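Local coordinates for protein protease Do-like 2, chloroplastic (Arabidopsis thaliana, PDB 4FLN) that acts as a chloroplast serine protease that makes the primary cleavage in the photodamaged D1 protein of photosystem II, at residues 329-334 / 352-357. Residues are numbered along the deposited sequence; the frame is centred on the assembly and turned at random.
Sequences SQKFAG and VVLRPR
The carbonyl oxygen of L354 is held across the contact by one hydrogen bond, from the backbone N-H of G334, with 3.1 Å between G334 N and L354 O. The bond is fairly straight (161° at the hydrogen), and the donor sits in the plane of the carbonyl, with a C=O...N angle of 160°. Beside it the guanidinium of R355 lies against the glycine: G334 CA stands over one of its faces, toward the rim, and comes 3.4 Å from R355 NH2. Bends at chi2 and chi3 bring the arginine tip back to this spot. At a phi of 101° a CB on G334 would press on the carbonyl oxygen of A333 and run into R355 NH2; the bare CA instead packs against the guanidinium. R355 NH2 and G334 N are both donors, so their proximity is not a bond.

The site belongs to the first PDZ domain. Residues 329-334 leave helix 325-329 and lead into strand 336-343, which pairs antiparallel with strand 346-353; V352 bonds with A337 within this pairing, and a backbone bond of L354 with D335 follows next along. The contact lies at the open end of this β-hairpin, where its two arms part.

Two apolar contacts accompany the G334-L354 bond. A333 CB packs on P356 CD at 3.7 Å. K331 and L354 cross obliquely, K331 CG reaching L354 CD1 at 3.5 Å; the lysine chain then bends at chi2 and carries NZ away to a salt bridge with D304. The F332 ring turns from the 352-357 segment to stack on H238 and meet R245 in a cation-pi contact, tying the PDZ loop to helix 233-246 of the protease region.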
ATOM      1  N   SER B 329      -0.091  36.589  23.746  1.00 39.83           N
ATOM      2  CA  SER B 329       0.391  36.816  22.392  1.00 42.30           C
ATOM      3  C   SER B 329       0.180  38.258  21.909  1.00 52.50           C
ATOM      4  O   SER B 329       0.838  38.713  20.976  1.00 57.84           O
ATOM      5  CB  SER B 329      -0.278  35.839  21.427  1.00 47.72           C
ATOM      6  OG  SER B 329      -1.672  36.090  21.342  1.00 59.14           O
ATOM      7  N   GLN B 330      -0.735  38.983  22.538  1.00 58.33           N
ATOM      8  CA  GLN B 330      -1.037  40.338  22.084  1.00 57.85           C
ATOM      9  C   GLN B 330      -0.040  41.359  22.619  1.00 55.73           C
ATOM     10  O   GLN B 330      -0.129  42.551  22.314  1.00 70.38           O
ATOM     11  CB  GLN B 330      -2.479  40.733  22.420  1.00 54.42           C
ATOM     12  CG  GLN B 330      -3.463  40.442  21.290  1.00 58.81           C
ATOM     13  CD  GLN B 330      -2.921  40.862  19.931  1.00 70.47           C
ATOM     14  OE1 GLN B 330      -2.258  40.080  19.240  1.00 86.02           O
ATOM     15  NE2 GLN B 330      -3.188  42.101  19.548  1.00 68.92           N
ATOM     16  N   LYS B 331       0.913  40.883  23.408  1.00 43.61           N
ATOM     17  CA  LYS B 331       1.949  41.741  23.958  1.00 48.56           C
ATOM     18  C   LYS B 331       3.100  41.845  22.970  1.00 49.04           C
ATOM     19  O   LYS B 331       3.091  41.199  21.927  1.00 57.32           O
ATOM     20  CB  LYS B 331       2.457  41.171  25.290  1.00 56.78           C
ATOM     21  CG  LYS B 331       1.429  41.134  26.429  1.00 54.66           C
ATOM     22  CD  LYS B 331       1.099  42.535  26.944  1.00 49.97           C
ATOM     23  CE  LYS B 331       0.292  42.478  28.229  1.00 50.29           C
ATOM     24  NZ  LYS B 331      -0.159  43.820  28.679  1.00 52.08           N
ATOM     25  N   PHE B 332       4.104  42.644  23.306  1.00 47.24           N
ATOM     26  CA  PHE B 332       5.323  42.704  22.503  1.00 47.11           C
ATOM     27  C   PHE B 332       6.537  42.228  23.288  1.00 51.23           C
ATOM     28  O   PHE B 332       6.530  42.212  24.517  1.00 49.32           O
ATOM     29  CB  PHE B 332       5.534  44.108  21.946  1.00 38.56           C
ATOM     30  CG  PHE B 332       4.507  44.497  20.929  1.00 54.95           C
ATOM     31  CD1 PHE B 332       4.710  44.227  19.581  1.00 62.48           C
ATOM     32  CD2 PHE B 332       3.321  45.094  21.316  1.00 49.74           C
ATOM     33  CE1 PHE B 332       3.752  44.562  18.646  1.00 60.82           C
ATOM     34  CE2 PHE B 332       2.363  45.430  20.386  1.00 50.36           C
ATOM     35  CZ  PHE B 332       2.574  45.165  19.052  1.00 58.38           C
ATOM     36  N   ALA B 333       7.573  41.804  22.583  1.00 57.44           N
ATOM     37  CA  ALA B 333       8.771  41.357  23.272  1.00 57.83           C
ATOM     38  C   ALA B 333       9.221  42.459  24.220  1.00 56.12           C
ATOM     39  O   ALA B 333       9.338  43.619  23.831  1.00 68.18           O
ATOM     40  CB  ALA B 333       9.865  41.013  22.281  1.00 62.77           C
ATOM     41  N   GLY B 334       9.443  42.091  25.474  1.00 48.26           N
ATOM     42  CA  GLY B 334       9.902  43.033  26.474  1.00 47.33           C
ATOM     43  C   GLY B 334       8.814  43.536  27.402  1.00 47.72           C
ATOM     44  O   GLY B 334       9.110  44.115  28.448  1.00 56.62           O
ATOM     45  N   VAL B 352       5.717  39.985  35.325  1.00 41.59           N
ATOM     46  CA  VAL B 352       6.568  39.109  34.535  1.00 37.28           C
ATOM     47  C   VAL B 352       6.919  39.724  33.196  1.00 39.53           C
ATOM     48  O   VAL B 352       6.053  40.235  32.497  1.00 50.82           O
ATOM     49  CB  VAL B 352       5.900  37.763  34.262  1.00 41.67           C
ATOM     50  CG1 VAL B 352       6.876  36.847  33.548  1.00 43.72           C
ATOM     51  CG2 VAL B 352       5.432  37.130  35.560  1.00 44.87           C
ATOM     52  N   VAL B 353       8.196  39.685  32.842  1.00 37.71           N
ATOM     53  CA  VAL B 353       8.603  40.099  31.510  1.00 43.41           C
ATOM     54  C   VAL B 353       8.282  38.965  30.550  1.00 47.50           C
ATOM     55  O   VAL B 353       8.539  37.798  30.857  1.00 51.82           O
ATOM     56  CB  VAL B 353      10.113  40.409  31.425  1.00 43.53           C
ATOM     57  CG1 VAL B 353      10.488  40.837  30.003  1.00 37.20           C
ATOM     58  CG2 VAL B 353      10.510  41.472  32.441  1.00 42.14           C
ATOM     59  N   LEU B 354       7.713  39.307  29.397  1.00 41.11           N
ATOM     60  CA  LEU B 354       7.380  38.314  28.388  1.00 44.75           C
ATOM     61  C   LEU B 354       8.318  38.394  27.190  1.00 47.94           C
ATOM     62  O   LEU B 354       8.393  39.414  26.517  1.00 48.08           O
ATOM     63  CB  LEU B 354       5.947  38.511  27.909  1.00 46.99           C
ATOM     64  CG  LEU B 354       4.936  38.809  29.004  1.00 48.98           C
ATOM     65  CD1 LEU B 354       3.574  39.127  28.401  1.00 50.96           C
ATOM     66  CD2 LEU B 354       4.867  37.640  29.955  1.00 38.45           C
ATOM     67  N   ARG B 355       9.032  37.314  26.914  1.00 49.02           N
ATOM     68  CA  ARG B 355       9.848  37.276  25.711  1.00 55.68           C
ATOM     69  C   ARG B 355       9.446  36.097  24.837  1.00 52.24           C
ATOM     70  O   ARG B 355       8.820  35.153  25.318  1.00 51.96           O
ATOM     71  CB  ARG B 355      11.341  37.245  26.057  1.00 48.79           C
ATOM     72  CG  ARG B 355      11.820  38.512  26.751  1.00 54.13           C
ATOM     73  CD  ARG B 355      13.061  39.093  26.085  1.00 63.22           C
ATOM     74  NE  ARG B 355      12.759  40.284  25.292  1.00 69.64           N
ATOM     75  CZ  ARG B 355      13.119  41.521  25.622  1.00 59.97           C
ATOM     76  NH1 ARG B 355      13.804  41.737  26.729  1.00 57.89           N
ATOM     77  NH2 ARG B 355      12.797  42.541  24.840  1.00 61.91           N
ATOM     78  N   PRO B 356       9.773  36.172  23.540  1.00 45.60           N
ATOM     79  CA  PRO B 356       9.508  35.080  22.603  1.00 43.97           C
ATOM     80  C   PRO B 356      10.187  33.804  23.066  1.00 44.50           C
ATOM     81  O   PRO B 356      11.222  33.871  23.715  1.00 42.19           O
ATOM     82  CB  PRO B 356      10.130  35.577  21.293  1.00 35.67           C
ATOM     83  CG  PRO B 356      10.935  36.768  21.643  1.00 32.47           C
ATOM     84  CD  PRO B 356      10.332  37.349  22.861  1.00 35.72           C
ATOM     85  N   ARG B 357       9.594  32.660  22.751  1.00 52.33           N
ATOM     86  CA  ARG B 357      10.137  31.383  23.187  1.00 55.20           C
ATOM     87  C   ARG B 357      11.578  31.203  22.722  1.00 59.47           C
ATOM     88  O   ARG B 357      11.923  31.573  21.599  1.00 50.14           O
ATOM     89  CB  ARG B 357       9.279  30.241  22.657  1.00 53.71           C
ATOM     90  CG  ARG B 357       9.339  28.997  23.507  1.00 62.99           C
ATOM     91  CD  ARG B 357       7.976  28.330  23.589  1.00 68.62           C
ATOM     92  NE  ARG B 357       7.953  27.312  24.632  1.00 72.68           N
ATOM     93  CZ  ARG B 357       8.346  26.056  24.449  1.00 81.74           C
ATOM     94  NH1 ARG B 357       8.786  25.671  23.261  1.00 89.66           N
ATOM     95  NH2 ARG B 357       8.297  25.185  25.449  1.00 81.27           N
TER